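Local structure of aspartate-semialdehyde dehydrogenase 2 (Vibrio cholerae, 2R00) at residues 18-28 with 318-329; 4-15 with 63-73. The protein catalyses the NADPH-dependent reductive dephosphorylation of L-aspartyl-4-phosphate to L-aspartate-semialdehyde, an early step in the biosynthesis of lysine, methionine and threonine. All coordinates share one frame; numbering follows the deposited sequence.

Contact 2 lies within the N-terminal nucleotide-binding domain; contact 1 joins its first helix to the C-terminal helix 316-335. Their centres lie about 12 Å apart. Contact 2 pairs the first strand, 4-9, with strand 68-71 inside the parallel part of the Rossmann-type sheet. Contact 1 packs helix 14-25, which directly follows strand 4-9, against helix 316-335. Along the chain the segments alternate: 4-15, 18-28, 63-73, then 318-329. Helix 316-335 comes after the dimerization domain in sequence, yet packs back on the nucleotide-binding sheet, and so probably completes that domain. The two contacts also touch, through Met19 on Leu70, Leu20 and Leu23 on Ile8, and Phe28 on Val6. The helix pair therefore covers one face of the paired strands.

Contact 1: residues 18-28 with 318-329; sequences TMLEVLQEREF and KGAATNAVQIAE
Val22 fits as a knob into the hole formed by Lys318, Ala321, Thr322 and Val325. Its CG1 lies 3.6 Å from CG2 of Val325, the two side chains alongside and pointing opposite ways. CG of Met19 rests 3.8 Å from CB of Ala321, and its CE reaches Ala324 CB. Leu23 CD2 meets CG1 of Val325. Phe28 turns a ring edge to the backbone of helix 316-335, with CE1 3.6 Å from Ala328 C. The helix segments cross at -53°, with axes 8.8 Å apart at closest approach.

Two salt bridges lie at the polar edge. Lys318 stretches out so that NZ reaches OE1 of Glu25 at 3.1 Å, on the syn side. Arg26 NH1 donates almost straight to Glu329 OE1 (3.1 Å, 175°), which lies in the guanidinium plane. Glu329 OE2 is 2.8 Å from NH1, so both carboxylate oxygens gather on one nitrogen, the two planes 37° apart. Gln326 CG covers one guanidinium face.

The C-terminal helix thus lies beside the first helix of the Rossmann-type domain, both on one face of its sheet. Leu23 touches Phe48 of strand 45-48; Ala324 and Ala328 lie on Ile93 of strand 91-94.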
# COMPACT_ATOMS: atom_id res chain seq x y z
N THR A 18 18.86 20.76 -6.97
CA THR A 18 18.92 20.21 -5.61
C THR A 18 20.33 19.74 -5.26
O THR A 18 20.78 19.93 -4.13
CB THR A 18 17.87 19.08 -5.40
OG1 THR A 18 16.58 19.55 -5.78
CG2 THR A 18 17.82 18.65 -3.93
N MET A 19 21.04 19.16 -6.23
CA MET A 19 22.43 18.75 -6.02
C MET A 19 23.34 19.91 -5.60
O MET A 19 24.15 19.77 -4.69
CB MET A 19 22.99 18.04 -7.26
CG MET A 19 22.50 16.61 -7.42
SD MET A 19 22.95 15.94 -9.02
CE MET A 19 22.66 14.18 -8.74
N LEU A 20 23.20 21.05 -6.26
CA LEU A 20 23.93 22.26 -5.88
C LEU A 20 23.64 22.63 -4.41
O LEU A 20 24.57 22.84 -3.63
CB LEU A 20 23.61 23.41 -6.84
CG LEU A 20 24.16 24.83 -6.61
CD1 LEU A 20 24.22 25.58 -7.93
CD2 LEU A 20 23.29 25.60 -5.63
N GLU A 21 22.35 22.66 -4.05
CA GLU A 21 21.93 22.95 -2.66
C GLU A 21 22.50 21.98 -1.64
O GLU A 21 22.89 22.39 -0.53
CB GLU A 21 20.41 22.90 -2.54
CG GLU A 21 19.68 24.01 -3.27
CD GLU A 21 18.17 23.84 -3.22
OE1 GLU A 21 17.49 24.35 -4.13
OE2 GLU A 21 17.65 23.19 -2.27
N VAL A 22 22.55 20.70 -1.99
CA VAL A 22 23.07 19.68 -1.09
C VAL A 22 24.59 19.80 -0.92
O VAL A 22 25.08 19.69 0.19
CB VAL A 22 22.63 18.24 -1.50
CG1 VAL A 22 23.29 17.19 -0.62
CG2 VAL A 22 21.10 18.11 -1.43
N LEU A 23 25.31 20.03 -2.01
CA LEU A 23 26.75 20.28 -1.95
C LEU A 23 27.09 21.45 -1.02
O LEU A 23 28.06 21.41 -0.27
CB LEU A 23 27.32 20.54 -3.35
CG LEU A 23 27.50 19.34 -4.29
CD1 LEU A 23 27.79 19.80 -5.73
CD2 LEU A 23 28.58 18.39 -3.80
N GLN A 24 26.26 22.49 -1.08
CA GLN A 24 26.41 23.65 -0.21
C GLN A 24 26.08 23.29 1.26
O GLN A 24 26.93 23.44 2.15
CB GLN A 24 25.55 24.79 -0.74
CG GLN A 24 25.62 26.07 0.07
CD GLN A 24 24.84 27.17 -0.59
OE1 GLN A 24 25.32 27.81 -1.51
NE2 GLN A 24 23.62 27.41 -0.10
N GLU A 25 24.87 22.77 1.49
CA GLU A 25 24.44 22.38 2.83
C GLU A 25 25.39 21.39 3.53
O GLU A 25 25.68 21.54 4.72
CB GLU A 25 22.99 21.86 2.80
CG GLU A 25 21.97 22.98 2.61
CD GLU A 25 20.57 22.50 2.26
OE1 GLU A 25 20.29 21.28 2.39
OE2 GLU A 25 19.74 23.35 1.85
N ARG A 26 25.86 20.39 2.79
CA ARG A 26 26.79 19.38 3.31
C ARG A 26 28.25 19.87 3.38
O ARG A 26 29.14 19.14 3.83
CB ARG A 26 26.71 18.09 2.49
CG ARG A 26 25.41 17.33 2.63
CD ARG A 26 25.56 15.86 2.23
NE ARG A 26 24.74 15.04 3.11
CZ ARG A 26 25.19 14.09 3.93
NH1 ARG A 26 26.48 13.77 3.97
NH2 ARG A 26 24.33 13.44 4.68
N GLU A 27 28.48 21.10 2.94
CA GLU A 27 29.82 21.71 2.96
C GLU A 27 30.87 20.82 2.27
O GLU A 27 31.98 20.60 2.78
CB GLU A 27 30.23 22.08 4.40
CG GLU A 27 29.27 23.07 5.10
CD GLU A 27 29.58 23.24 6.59
OE1 GLU A 27 30.77 23.38 6.95
OE2 GLU A 27 28.62 23.25 7.40
N PHE A 28 30.51 20.30 1.10
CA PHE A 28 31.44 19.53 0.28
C PHE A 28 32.64 20.39 -0.11
O PHE A 28 32.46 21.56 -0.45
CB PHE A 28 30.74 19.00 -0.99
CG PHE A 28 31.53 17.95 -1.71
CD1 PHE A 28 31.36 16.61 -1.41
CD2 PHE A 28 32.45 18.30 -2.70
CE1 PHE A 28 32.10 15.63 -2.06
CE2 PHE A 28 33.20 17.33 -3.36
CZ PHE A 28 33.02 16.00 -3.04
N LYS A 318 15.54 15.39 -3.11
CA LYS A 318 16.58 15.62 -2.10
C LYS A 318 17.20 14.32 -1.61
O LYS A 318 18.39 14.28 -1.27
CB LYS A 318 16.03 16.46 -0.92
CG LYS A 318 17.12 17.15 -0.11
CD LYS A 318 16.64 18.46 0.52
CE LYS A 318 17.83 19.30 0.99
NZ LYS A 318 17.40 20.53 1.71
N GLY A 319 16.40 13.25 -1.58
CA GLY A 319 16.89 11.92 -1.25
C GLY A 319 17.89 11.43 -2.30
O GLY A 319 18.99 10.98 -1.96
N ALA A 320 17.50 11.52 -3.56
CA ALA A 320 18.36 11.17 -4.70
C ALA A 320 19.65 11.99 -4.72
O ALA A 320 20.75 11.45 -4.87
CB ALA A 320 17.61 11.34 -5.99
N ALA A 321 19.50 13.31 -4.56
CA ALA A 321 20.63 14.23 -4.62
C ALA A 321 21.61 13.98 -3.48
O ALA A 321 22.82 13.93 -3.70
CB ALA A 321 20.14 15.66 -4.60
N THR A 322 21.07 13.78 -2.28
CA THR A 322 21.87 13.50 -1.09
C THR A 322 22.64 12.19 -1.20
O THR A 322 23.81 12.12 -0.81
CB THR A 322 20.98 13.49 0.16
OG1 THR A 322 20.37 14.79 0.30
CG2 THR A 322 21.79 13.16 1.42
N ASN A 323 22.00 11.14 -1.73
CA ASN A 323 22.70 9.86 -1.90
C ASN A 323 23.94 10.04 -2.78
O ASN A 323 25.03 9.54 -2.45
CB ASN A 323 21.77 8.79 -2.49
CG ASN A 323 22.30 7.39 -2.29
OD1 ASN A 323 22.20 6.83 -1.19
ND2 ASN A 323 22.87 6.81 -3.34
N ALA A 324 23.75 10.76 -3.88
CA ALA A 324 24.80 11.10 -4.85
C ALA A 324 25.96 11.87 -4.22
O ALA A 324 27.12 11.57 -4.48
CB ALA A 324 24.20 11.92 -5.99
N VAL A 325 25.64 12.86 -3.39
CA VAL A 325 26.68 13.63 -2.69
C VAL A 325 27.42 12.76 -1.65
O VAL A 325 28.65 12.84 -1.55
CB VAL A 325 26.11 14.94 -2.09
CG1 VAL A 325 27.21 15.75 -1.39
CG2 VAL A 325 25.46 15.78 -3.18
N GLN A 326 26.69 11.92 -0.92
CA GLN A 326 27.31 10.97 0.02
C GLN A 326 28.30 10.02 -0.65
O GLN A 326 29.33 9.68 -0.07
CB GLN A 326 26.25 10.13 0.72
CG GLN A 326 25.45 10.86 1.79
CD GLN A 326 24.35 9.98 2.36
OE1 GLN A 326 23.35 9.72 1.69
NE2 GLN A 326 24.54 9.52 3.59
N ILE A 327 27.96 9.59 -1.86
CA ILE A 327 28.88 8.81 -2.68
C ILE A 327 30.15 9.60 -2.93
O ILE A 327 31.25 9.09 -2.71
CB ILE A 327 28.24 8.39 -4.05
CG1 ILE A 327 27.07 7.42 -3.82
CG2 ILE A 327 29.30 7.76 -4.95
CD1 ILE A 327 26.15 7.20 -5.04
N ALA A 328 30.00 10.86 -3.37
CA ALA A 328 31.13 11.75 -3.67
C ALA A 328 32.01 12.02 -2.44
O ALA A 328 33.24 12.15 -2.56
CB ALA A 328 30.64 13.07 -4.23
N GLU A 329 31.38 12.13 -1.28
CA GLU A 329 32.07 12.36 -0.03
C GLU A 329 33.00 11.20 0.26
O GLU A 329 34.16 11.41 0.57
CB GLU A 329 31.07 12.56 1.10
CG GLU A 329 30.37 13.91 1.07
CD GLU A 329 29.21 14.00 2.04
OE1 GLU A 329 28.61 15.08 2.13
OE2 GLU A 329 28.87 12.98 2.69
O HOH W 1 30.44 17.08 2.24

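Contact 2: residues 4-15 with 63-73; sequences FNVAIFGATGAV and WSQVHIALFSA
The Phe9 ring swings away from its own nitrogen (chi1 180°) and that of Phe71 away from its carbonyl carbon (chi1 -83°), which brings the edge of the first against the face of the second. The centroids of these rings are 5.1 Å apart. CB of Phe9 adds a CH-pi contact over the Phe71 ring, and Ala73 CB sits over one face of Phe9. At the other end, the Phe4 edge meets the face of His67, whose ND1 accepts from Asn5 N (3.0 Å), nearly in the ring plane.

Between these pairs the strands run parallel. Ala7 N binds Ile68 O at 3.0 Å, Leu70 N binds Ala7 O at 2.8 Å, and Ser72 N binds Phe9 O at 2.8 Å. The backbone angles of Gly10 (phi 93°) by themselves call for glycine, and Ser72 O and Ala73 CB fill the place a side chain would take. A type I turn from Gly10 to Gly13, the N-cap of helix 14-25, forms the glycine-rich loop of the Rossmann fold; Thr12 to Val15 are predicted to bind NADP(+).

Strand 4-9 is flanked by strands 30-37 and 68-71. Helix 75-87 covers the face that carries Phe71; helix 316-335 packs on the other, which carries Ile68.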
# COMPACT_ATOMS: atom_id res chain seq x y z
N PHE A 4 38.12 19.96 -4.46
CA PHE A 4 37.92 19.28 -5.74
C PHE A 4 37.05 20.09 -6.68
O PHE A 4 36.12 20.78 -6.24
CB PHE A 4 37.31 17.90 -5.49
CG PHE A 4 38.07 17.08 -4.49
CD1 PHE A 4 39.03 16.16 -4.91
CD2 PHE A 4 37.85 17.24 -3.13
CE1 PHE A 4 39.75 15.41 -3.99
CE2 PHE A 4 38.57 16.50 -2.20
CZ PHE A 4 39.52 15.58 -2.63
N ASN A 5 37.36 20.01 -7.96
CA ASN A 5 36.52 20.58 -9.00
C ASN A 5 35.38 19.62 -9.34
O ASN A 5 35.61 18.41 -9.55
CB ASN A 5 37.34 20.92 -10.24
CG ASN A 5 38.30 22.09 -10.01
OD1 ASN A 5 38.04 22.99 -9.21
ND2 ASN A 5 39.43 22.06 -10.71
N VAL A 6 34.17 20.16 -9.37
CA VAL A 6 32.95 19.38 -9.51
C VAL A 6 32.03 19.97 -10.57
O VAL A 6 31.81 21.19 -10.62
CB VAL A 6 32.20 19.28 -8.16
CG1 VAL A 6 30.94 18.42 -8.30
CG2 VAL A 6 33.12 18.71 -7.07
N ALA A 7 31.50 19.10 -11.42
CA ALA A 7 30.49 19.47 -12.42
C ALA A 7 29.15 18.87 -12.05
O ALA A 7 29.07 17.74 -11.53
CB ALA A 7 30.90 18.99 -13.81
N ILE A 8 28.09 19.62 -12.33
CA ILE A 8 26.73 19.08 -12.31
C ILE A 8 26.19 19.18 -13.72
O ILE A 8 26.14 20.27 -14.29
CB ILE A 8 25.81 19.85 -11.34
CG1 ILE A 8 26.30 19.70 -9.89
CG2 ILE A 8 24.35 19.34 -11.45
CD1 ILE A 8 25.63 20.67 -8.91
N PHE A 9 25.82 18.04 -14.30
CA PHE A 9 25.23 18.01 -15.64
C PHE A 9 23.73 17.80 -15.53
O PHE A 9 23.27 16.85 -14.91
CB PHE A 9 25.89 16.92 -16.51
CG PHE A 9 25.33 16.82 -17.91
CD1 PHE A 9 24.88 17.95 -18.60
CD2 PHE A 9 25.28 15.58 -18.56
CE1 PHE A 9 24.37 17.85 -19.91
CE2 PHE A 9 24.79 15.46 -19.86
CZ PHE A 9 24.33 16.59 -20.54
N GLY A 10 22.97 18.71 -16.14
CA GLY A 10 21.53 18.79 -15.92
C GLY A 10 21.25 19.79 -14.81
O GLY A 10 20.32 19.62 -14.04
N ALA A 11 22.07 20.84 -14.76
CA ALA A 11 22.06 21.81 -13.67
C ALA A 11 20.78 22.65 -13.56
O ALA A 11 20.50 23.20 -12.49
CB ALA A 11 23.26 22.72 -13.78
N THR A 12 20.03 22.76 -14.65
CA THR A 12 18.79 23.55 -14.64
C THR A 12 17.56 22.70 -14.35
O THR A 12 16.44 23.22 -14.23
CB THR A 12 18.61 24.37 -15.95
OG1 THR A 12 18.54 23.48 -17.08
CG2 THR A 12 19.77 25.33 -16.15
N GLY A 13 17.75 21.39 -14.24
CA GLY A 13 16.68 20.49 -13.81
C GLY A 13 16.53 20.51 -12.30
O GLY A 13 17.44 20.95 -11.58
N ALA A 14 15.40 20.00 -11.82
CA ALA A 14 15.08 20.02 -10.39
C ALA A 14 16.06 19.23 -9.53
O ALA A 14 16.40 19.67 -8.42
CB ALA A 14 13.65 19.54 -10.16
N VAL A 15 16.51 18.06 -10.01
CA VAL A 15 17.48 17.29 -9.23
C VAL A 15 18.84 17.98 -9.26
O VAL A 15 19.51 18.07 -8.23
CB VAL A 15 17.61 15.83 -9.69
CG1 VAL A 15 18.61 15.10 -8.81
CG2 VAL A 15 16.26 15.12 -9.67
N TRP A 63 36.31 18.66 -20.03
CA TRP A 63 36.09 17.81 -18.85
C TRP A 63 37.35 17.66 -18.00
O TRP A 63 37.27 17.23 -16.85
CB TRP A 63 35.54 16.43 -19.26
CG TRP A 63 34.15 16.47 -19.86
CD1 TRP A 63 33.83 16.51 -21.19
CD2 TRP A 63 32.90 16.45 -19.15
NE1 TRP A 63 32.47 16.53 -21.35
CE2 TRP A 63 31.87 16.49 -20.12
CE3 TRP A 63 32.56 16.40 -17.79
CZ2 TRP A 63 30.51 16.48 -19.77
CZ3 TRP A 63 31.20 16.40 -17.44
CH2 TRP A 63 30.19 16.43 -18.43
N SER A 64 38.51 18.01 -18.56
CA SER A 64 39.79 17.99 -17.84
C SER A 64 39.81 18.91 -16.64
O SER A 64 40.65 18.78 -15.75
CB SER A 64 40.94 18.36 -18.78
OG SER A 64 41.20 17.29 -19.69
N GLN A 65 38.87 19.85 -16.62
CA GLN A 65 38.72 20.80 -15.52
C GLN A 65 38.23 20.18 -14.20
O GLN A 65 38.43 20.77 -13.14
CB GLN A 65 37.77 21.92 -15.92
CG GLN A 65 38.28 22.79 -17.05
CD GLN A 65 37.27 23.81 -17.50
OE1 GLN A 65 36.30 23.48 -18.19
NE2 GLN A 65 37.48 25.06 -17.12
N VAL A 66 37.60 19.01 -14.26
CA VAL A 66 36.91 18.48 -13.07
C VAL A 66 37.39 17.11 -12.61
O VAL A 66 37.89 16.30 -13.41
CB VAL A 66 35.36 18.47 -13.22
CG1 VAL A 66 34.82 19.89 -13.25
CG2 VAL A 66 34.92 17.73 -14.46
N HIS A 67 37.24 16.86 -11.31
CA HIS A 67 37.57 15.57 -10.71
C HIS A 67 36.35 14.64 -10.71
O HIS A 67 36.49 13.44 -10.93
CB HIS A 67 38.03 15.76 -9.27
CG HIS A 67 39.30 16.56 -9.14
ND1 HIS A 67 39.30 17.92 -8.93
CD2 HIS A 67 40.60 16.18 -9.18
CE1 HIS A 67 40.55 18.35 -8.85
NE2 HIS A 67 41.35 17.31 -9.00
N ILE A 68 35.18 15.22 -10.45
CA ILE A 68 33.94 14.46 -10.23
C ILE A 68 32.78 15.18 -10.90
O ILE A 68 32.70 16.42 -10.88
CB ILE A 68 33.64 14.27 -8.72
CG1 ILE A 68 34.73 13.43 -8.05
CG2 ILE A 68 32.25 13.63 -8.48
CD1 ILE A 68 34.78 13.59 -6.53
N ALA A 69 31.89 14.42 -11.51
CA ALA A 69 30.69 15.01 -12.08
C ALA A 69 29.46 14.28 -11.55
O ALA A 69 29.48 13.07 -11.41
CB ALA A 69 30.72 14.95 -13.61
N LEU A 70 28.42 15.05 -11.23
CA LEU A 70 27.12 14.50 -10.87
C LEU A 70 26.20 14.72 -12.05
O LEU A 70 25.98 15.86 -12.47
CB LEU A 70 26.55 15.19 -9.61
CG LEU A 70 27.44 15.46 -8.38
CD1 LEU A 70 26.68 16.24 -7.30
CD2 LEU A 70 27.99 14.17 -7.79
N PHE A 71 25.67 13.63 -12.61
CA PHE A 71 24.80 13.70 -13.79
C PHE A 71 23.35 13.50 -13.38
O PHE A 71 23.02 12.53 -12.69
CB PHE A 71 25.16 12.59 -14.79
CG PHE A 71 26.32 12.90 -15.72
CD1 PHE A 71 27.38 13.73 -15.33
CD2 PHE A 71 26.37 12.30 -16.98
CE1 PHE A 71 28.44 13.99 -16.22
CE2 PHE A 71 27.42 12.56 -17.87
CZ PHE A 71 28.47 13.40 -17.48
N SER A 72 22.47 14.40 -13.81
CA SER A 72 21.03 14.17 -13.65
C SER A 72 20.23 14.85 -14.74
O SER A 72 19.35 15.66 -14.46
CB SER A 72 20.55 14.62 -12.26
OG SER A 72 19.24 14.14 -12.01
N ALA A 73 20.53 14.51 -15.99
CA ALA A 73 19.83 15.08 -17.15
C ALA A 73 19.14 14.01 -18.01
O ALA A 73 18.89 14.24 -19.18
CB ALA A 73 20.79 15.92 -17.99
O HOH W 2 18.42 17.79 -13.10